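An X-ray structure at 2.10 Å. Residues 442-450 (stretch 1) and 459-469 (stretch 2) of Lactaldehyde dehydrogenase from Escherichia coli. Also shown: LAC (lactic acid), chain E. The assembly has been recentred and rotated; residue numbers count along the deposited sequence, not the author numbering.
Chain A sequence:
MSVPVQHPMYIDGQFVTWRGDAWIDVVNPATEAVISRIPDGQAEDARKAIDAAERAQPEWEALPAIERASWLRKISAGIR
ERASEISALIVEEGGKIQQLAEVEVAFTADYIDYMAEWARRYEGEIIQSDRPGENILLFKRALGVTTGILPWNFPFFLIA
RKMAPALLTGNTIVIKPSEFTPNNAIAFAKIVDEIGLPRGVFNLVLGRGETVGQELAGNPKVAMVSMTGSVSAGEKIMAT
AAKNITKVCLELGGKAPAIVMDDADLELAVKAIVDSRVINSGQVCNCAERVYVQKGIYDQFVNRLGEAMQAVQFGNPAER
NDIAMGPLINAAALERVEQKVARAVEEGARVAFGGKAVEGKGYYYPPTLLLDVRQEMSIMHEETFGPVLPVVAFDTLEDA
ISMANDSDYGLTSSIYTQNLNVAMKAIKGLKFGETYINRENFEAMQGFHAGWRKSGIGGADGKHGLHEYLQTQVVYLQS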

ATOM      1  N   PHE A 442      -8.565  11.544  22.020  1.00 30.22           N
ATOM      2  CA  PHE A 442      -7.129  11.810  21.929  1.00 28.99           C
ATOM      3  C   PHE A 442      -6.459  10.996  20.793  1.00 26.68           C
ATOM      4  O   PHE A 442      -6.284   9.785  20.907  1.00 22.82           O
ATOM      5  CB  PHE A 442      -6.433  11.501  23.258  1.00 33.18           C
ATOM      6  CG  PHE A 442      -5.043  12.090  23.372  1.00 39.69           C
ATOM      7  CD1 PHE A 442      -4.274  11.871  24.511  1.00 42.72           C
ATOM      8  CD2 PHE A 442      -4.507  12.870  22.346  1.00 42.29           C
ATOM      9  CE1 PHE A 442      -2.992  12.423  24.630  1.00 45.54           C
ATOM     10  CE2 PHE A 442      -3.230  13.425  22.455  1.00 44.24           C
ATOM     11  CZ  PHE A 442      -2.470  13.200  23.597  1.00 45.83           C
ATOM     12  N   GLU A 443      -6.099  11.682  19.712  1.00 23.04           N
ATOM     13  CA  GLU A 443      -5.499  11.027  18.556  1.00 20.95           C
ATOM     14  C   GLU A 443      -4.104  10.399  18.765  1.00 19.62           C
ATOM     15  O   GLU A 443      -3.232  10.978  19.408  1.00 21.34           O
ATOM     16  CB  GLU A 443      -5.427  12.000  17.368  1.00 18.76           C
ATOM     17  CG  GLU A 443      -4.525  13.205  17.593  1.00 19.08           C
ATOM     18  CD  GLU A 443      -5.284  14.425  18.084  1.00 23.32           C
ATOM     19  OE1 GLU A 443      -6.162  14.274  18.963  1.00 22.45           O
ATOM     20  OE2 GLU A 443      -4.999  15.540  17.592  1.00 22.48           O
ATOM     21  N   ALA A 444      -3.930   9.207  18.210  1.00 16.72           N
ATOM     22  CA  ALA A 444      -2.659   8.505  18.278  1.00 15.95           C
ATOM     23  C   ALA A 444      -1.677   9.026  17.207  1.00 15.04           C
ATOM     24  O   ALA A 444      -2.109   9.475  16.136  1.00 13.42           O
ATOM     25  CB  ALA A 444      -2.888   7.004  18.088  1.00 16.26           C
ATOM     26  N   MET A 445      -0.378   8.973  17.487  1.00 12.60           N
ATOM     27  CA  MET A 445       0.579   9.454  16.501  1.00 13.22           C
ATOM     28  C   MET A 445       0.546   8.675  15.172  1.00 11.20           C
ATOM     29  O   MET A 445       0.891   9.220  14.129  1.00  9.20           O
ATOM     30  CB  MET A 445       2.002   9.476  17.074  1.00 14.65           C
ATOM     31  CG  MET A 445       2.533   8.155  17.609  1.00 18.48           C
ATOM     32  SD  MET A 445       4.111   8.422  18.483  1.00 22.19           S
ATOM     33  CE  MET A 445       3.537   9.005  20.065  1.00 18.21           C
ATOM     34  N   GLN A 446       0.112   7.416  15.226  1.00 10.76           N
ATOM     35  CA  GLN A 446       0.017   6.601  14.018  1.00 11.17           C
ATOM     36  C   GLN A 446      -1.362   6.695  13.300  1.00 11.63           C
ATOM     37  O   GLN A 446      -1.604   6.004  12.309  1.00 11.05           O
ATOM     38  CB  GLN A 446       0.329   5.124  14.319  1.00 10.42           C
ATOM     39  CG  GLN A 446      -0.656   4.436  15.259  1.00 12.18           C
ATOM     40  CD  GLN A 446      -0.220   4.500  16.716  1.00 13.24           C
ATOM     41  OE1 GLN A 446       0.182   5.552  17.211  1.00 10.07           O
ATOM     42  NE2 GLN A 446      -0.307   3.369  17.408  1.00 13.28           N
ATOM     43  N   GLY A 447      -2.250   7.542  13.809  1.00 11.02           N
ATOM     44  CA  GLY A 447      -3.548   7.698  13.171  1.00 10.93           C
ATOM     45  C   GLY A 447      -3.489   8.796  12.121  1.00 11.65           C
ATOM     46  O   GLY A 447      -2.430   9.082  11.561  1.00 13.30           O
ATOM     47  N   PHE A 448      -4.628   9.402  11.824  1.00 11.89           N
ATOM     48  CA  PHE A 448      -4.673  10.493  10.863  1.00 10.66           C
ATOM     49  C   PHE A 448      -5.681  11.568  11.293  1.00 12.06           C
ATOM     50  O   PHE A 448      -6.892  11.412  11.136  1.00 12.99           O
ATOM     51  CB  PHE A 448      -5.001   9.975   9.447  1.00  8.38           C
ATOM     52  CG  PHE A 448      -4.812  11.014   8.349  1.00 10.89           C
ATOM     53  CD1 PHE A 448      -3.714  11.878   8.359  1.00  8.42           C
ATOM     54  CD2 PHE A 448      -5.707  11.096   7.281  1.00  9.50           C
ATOM     55  CE1 PHE A 448      -3.510  12.810   7.328  1.00  7.85           C
ATOM     56  CE2 PHE A 448      -5.519  12.019   6.244  1.00 10.99           C
ATOM     57  CZ  PHE A 448      -4.410  12.881   6.267  1.00  9.41           C
ATOM     58  N   HIS A 449      -5.149  12.620  11.903  1.00 13.31           N
ATOM     59  CA  HIS A 449      -5.946  13.744  12.362  1.00 13.88           C
ATOM     60  C   HIS A 449      -6.271  14.687  11.190  1.00 14.36           C
ATOM     61  O   HIS A 449      -5.466  15.550  10.828  1.00 13.12           O
ATOM     62  CB  HIS A 449      -5.173  14.509  13.435  1.00 14.90           C
ATOM     63  CG  HIS A 449      -6.018  15.423  14.270  1.00 16.51           C
ATOM     64  ND1 HIS A 449      -7.046  14.957  15.070  1.00 17.40           N
ATOM     65  CD2 HIS A 449      -5.945  16.752  14.489  1.00 13.88           C
ATOM     66  CE1 HIS A 449      -7.560  15.968  15.746  1.00 18.69           C
ATOM     67  NE2 HIS A 449      -6.912  17.069  15.414  1.00 16.97           N
ATOM     68  N   ALA A 450      -7.436  14.472  10.591  1.00 14.35           N
ATOM     69  CA  ALA A 450      -7.886  15.259   9.454  1.00 14.47           C
ATOM     70  C   ALA A 450      -9.382  15.606   9.555  1.00 14.89           C
ATOM     71  O   ALA A 450     -10.227  14.722   9.657  1.00 16.50           O
ATOM     72  CB  ALA A 450      -7.606  14.498   8.163  1.00 11.02           C
TER
HETATM   73  C   LAC E 508      -5.211  18.631  18.357  0.52 43.24           C
HETATM   74  CA  LAC E 508      -5.076  20.097  18.643  0.52 43.22           C
HETATM   75  CB  LAC E 508      -3.825  20.339  19.505  0.52 43.15           C
HETATM   76  O   LAC E 508      -5.166  18.222  17.197  0.52 44.13           O
HETATM   77  OHN LAC E 508      -4.906  20.825  17.414  0.52 42.25           O
HETATM   78  OXT LAC E 508      -5.424  17.783  19.369  0.52 43.85           O
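Stretch 2 (459-469) GADGKHGLHEY

How does the backbone of stretch 2 run against stretch 1? It runs antiparallel, with G459 beside A450, A460 beside H449, D461 near F448 and G462 beside Q446. G459 to D461 are extended or loop-like; the chain then turns into a helix that includes K463 to L466. Stretch 1 has no regular helix or strand, but a type I turn spans A444 to G447.

Which backbone hydrogen bonds hold the two together? A single antiparallel bridge pairs H449 with A460: H449 N donates to A460 O at 2.8 Å, and A460 N donates to H449 O at 3.0 Å. Farther along, G462 N donates to M445 O at 2.8 Å, tying the region where the helix begins to the turn. Glycine suits this place: G462 has positive phi, and a CB there would lie 2.3 Å from G447 O. G459 is confined too, since a CB would fall 2.7 Å from F448 CZ.

What does the ring of F448 rest on? Its CA-to-CB bond points away from stretch 2, yet the ring comes back to it. H464 CB sits over one face, 3.4 Å from F448 CE1, in a CH-pi contact, and the H464 ring turns its edge toward the F448 face, centroids 5.2 Å apart. F448 CE1 also lies 3.5 Å from G465 N, so the ring packs against the helix at H464 and G465.

How do D461 and the waters connect the two stretches? The CA-to-CB bond of D461 points toward stretch 1; its CB lies 3.5 Å from M445 O and its OD2 3.5 Å from H449 CB. Water 2 donates to both A444 O and D461 OD2, each at 2.8 Å. Water 4 donates to G447 O at 2.7 Å and accepts from H464 N at 3.1 Å, linking the turn to the helix.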

ATOM      1  N   GLY A 459      -4.134  16.932   6.380  1.00 15.75           N
ATOM      2  CA  GLY A 459      -4.186  16.390   7.721  1.00 14.26           C
ATOM      3  C   GLY A 459      -2.819  16.182   8.327  1.00 13.51           C
ATOM      4  O   GLY A 459      -1.806  16.518   7.713  1.00 12.49           O
ATOM      5  N   ALA A 460      -2.801  15.627   9.538  1.00 12.42           N
ATOM      6  CA  ALA A 460      -1.555  15.363  10.249  1.00 12.42           C
ATOM      7  C   ALA A 460      -1.491  13.984  10.948  1.00 12.33           C
ATOM      8  O   ALA A 460      -2.524  13.349  11.204  1.00 12.23           O
ATOM      9  CB  ALA A 460      -1.304  16.470  11.275  1.00 11.01           C
ATOM     10  N   ASP A 461      -0.264  13.562  11.246  1.00 11.96           N
ATOM     11  CA  ASP A 461       0.036  12.300  11.914  1.00 11.29           C
ATOM     12  C   ASP A 461       0.050  11.050  11.001  1.00 12.39           C
ATOM     13  O   ASP A 461      -0.526  11.045   9.908  1.00  9.79           O
ATOM     14  CB  ASP A 461      -0.942  12.036  13.070  1.00 12.59           C
ATOM     15  CG  ASP A 461      -1.127  13.245  13.989  1.00 12.30           C
ATOM     16  OD1 ASP A 461      -0.264  14.141  14.016  1.00 12.66           O
ATOM     17  OD2 ASP A 461      -2.149  13.284  14.704  1.00 14.90           O
ATOM     18  N   GLY A 462       0.732  10.012  11.476  1.00 11.29           N
ATOM     19  CA  GLY A 462       0.812   8.759  10.751  1.00 11.10           C
ATOM     20  C   GLY A 462       1.352   8.852   9.346  1.00 11.21           C
ATOM     21  O   GLY A 462       1.945   9.853   8.957  1.00 11.03           O
ATOM     22  N   LYS A 463       1.147   7.786   8.585  1.00 11.60           N
ATOM     23  CA  LYS A 463       1.611   7.721   7.210  1.00 11.28           C
ATOM     24  C   LYS A 463       1.029   8.835   6.307  1.00 10.75           C
ATOM     25  O   LYS A 463       1.740   9.459   5.521  1.00  7.76           O
ATOM     26  CB  LYS A 463       1.256   6.352   6.624  1.00 13.40           C
ATOM     27  CG  LYS A 463       1.762   6.110   5.216  1.00 15.28           C
ATOM     28  CD  LYS A 463       1.273   4.765   4.698  1.00 17.06           C
ATOM     29  CE  LYS A 463      -0.254   4.730   4.617  1.00 17.57           C
ATOM     30  NZ  LYS A 463      -0.763   3.376   4.250  1.00 18.13           N
ATOM     31  N   HIS A 464      -0.267   9.072   6.442  1.00 10.37           N
ATOM     32  CA  HIS A 464      -0.922  10.089   5.641  1.00 12.36           C
ATOM     33  C   HIS A 464      -0.464  11.511   5.985  1.00 11.61           C
ATOM     34  O   HIS A 464      -0.392  12.370   5.114  1.00 10.58           O
ATOM     35  CB  HIS A 464      -2.437   9.947   5.781  1.00 12.20           C
ATOM     36  CG  HIS A 464      -2.937   8.595   5.375  1.00 15.29           C
ATOM     37  ND1 HIS A 464      -2.833   8.119   4.085  1.00 16.70           N
ATOM     38  CD2 HIS A 464      -3.477   7.590   6.105  1.00 15.24           C
ATOM     39  CE1 HIS A 464      -3.280   6.883   4.037  1.00 16.63           C
ATOM     40  NE2 HIS A 464      -3.678   6.531   5.246  1.00 17.14           N
ATOM     41  N   GLY A 465      -0.146  11.736   7.256  1.00 11.41           N
ATOM     42  CA  GLY A 465       0.347  13.041   7.665  1.00 11.23           C
ATOM     43  C   GLY A 465       1.721  13.230   7.049  1.00 11.08           C
ATOM     44  O   GLY A 465       2.067  14.318   6.590  1.00 11.20           O
ATOM     45  N   LEU A 466       2.516  12.163   7.035  1.00 11.36           N
ATOM     46  CA  LEU A 466       3.844  12.240   6.438  1.00 11.09           C
ATOM     47  C   LEU A 466       3.783  12.544   4.936  1.00 11.91           C
ATOM     48  O   LEU A 466       4.580  13.326   4.413  1.00 11.81           O
ATOM     49  CB  LEU A 466       4.612  10.930   6.625  1.00  9.86           C
ATOM     50  CG  LEU A 466       6.023  10.999   6.022  1.00 10.22           C
ATOM     51  CD1 LEU A 466       6.985  11.531   7.086  1.00  4.47           C
ATOM     52  CD2 LEU A 466       6.476   9.633   5.528  1.00  8.19           C
ATOM     53  N   HIS A 467       2.828  11.907   4.263  1.00 10.53           N
ATOM     54  CA  HIS A 467       2.658  12.092   2.829  1.00 11.45           C
ATOM     55  C   HIS A 467       2.246  13.510   2.417  1.00 10.24           C
ATOM     56  O   HIS A 467       2.444  13.898   1.271  1.00 10.18           O
ATOM     57  CB  HIS A 467       1.668  11.058   2.278  1.00 14.87           C
ATOM     58  CG  HIS A 467       2.220   9.665   2.228  1.00 21.59           C
ATOM     59  ND1 HIS A 467       1.454   8.561   1.931  1.00 26.79           N
ATOM     60  CD2 HIS A 467       3.481   9.202   2.428  1.00 22.31           C
ATOM     61  CE1 HIS A 467       2.209   7.480   1.948  1.00 26.83           C
ATOM     62  NE2 HIS A 467       3.447   7.842   2.245  1.00 25.19           N
ATOM     63  N   GLU A 468       1.668  14.270   3.346  1.00  9.51           N
ATOM     64  CA  GLU A 468       1.306  15.650   3.031  1.00 10.79           C
ATOM     65  C   GLU A 468       2.561  16.467   2.638  1.00 10.20           C
ATOM     66  O   GLU A 468       2.470  17.474   1.942  1.00  7.84           O
ATOM     67  CB  GLU A 468       0.628  16.344   4.230  1.00 11.47           C
ATOM     68  CG  GLU A 468      -0.788  15.885   4.578  1.00 15.95           C
ATOM     69  CD  GLU A 468      -1.767  15.987   3.410  1.00 22.61           C
ATOM     70  OE1 GLU A 468      -1.576  16.862   2.534  1.00 23.12           O
ATOM     71  OE2 GLU A 468      -2.737  15.196   3.379  1.00 22.14           O
ATOM     72  N   TYR A 469       3.723  16.004   3.101  1.00  8.69           N
ATOM     73  CA  TYR A 469       4.986  16.676   2.816  1.00 10.29           C
ATOM     74  C   TYR A 469       5.765  16.102   1.630  1.00 11.22           C
ATOM     75  O   TYR A 469       6.947  16.392   1.428  1.00 12.30           O
ATOM     76  CB  TYR A 469       5.867  16.692   4.071  1.00  8.93           C
ATOM     77  CG  TYR A 469       5.361  17.686   5.088  1.00  9.05           C
ATOM     78  CD1 TYR A 469       4.377  17.333   6.011  1.00  9.93           C
ATOM     79  CD2 TYR A 469       5.813  19.010   5.077  1.00 10.45           C
ATOM     80  CE1 TYR A 469       3.849  18.278   6.900  1.00 11.67           C
ATOM     81  CE2 TYR A 469       5.294  19.960   5.959  1.00  8.04           C
ATOM     82  CZ  TYR A 469       4.310  19.587   6.865  1.00 11.16           C
ATOM     83  OH  TYR A 469       3.768  20.531   7.715  1.00 11.62           O
TER
HETATM   84  O   HOH W   1      -0.986  12.586  17.388  1.00 26.58           O
HETATM   85  O   HOH W   2      -3.891  11.117  14.645  1.00 14.52           O
HETATM   86  O   HOH W   3      -1.046   5.914   9.894  1.00 27.65           O
HETATM   87  O   HOH W   4      -2.052   8.448   8.941  1.00 12.79           O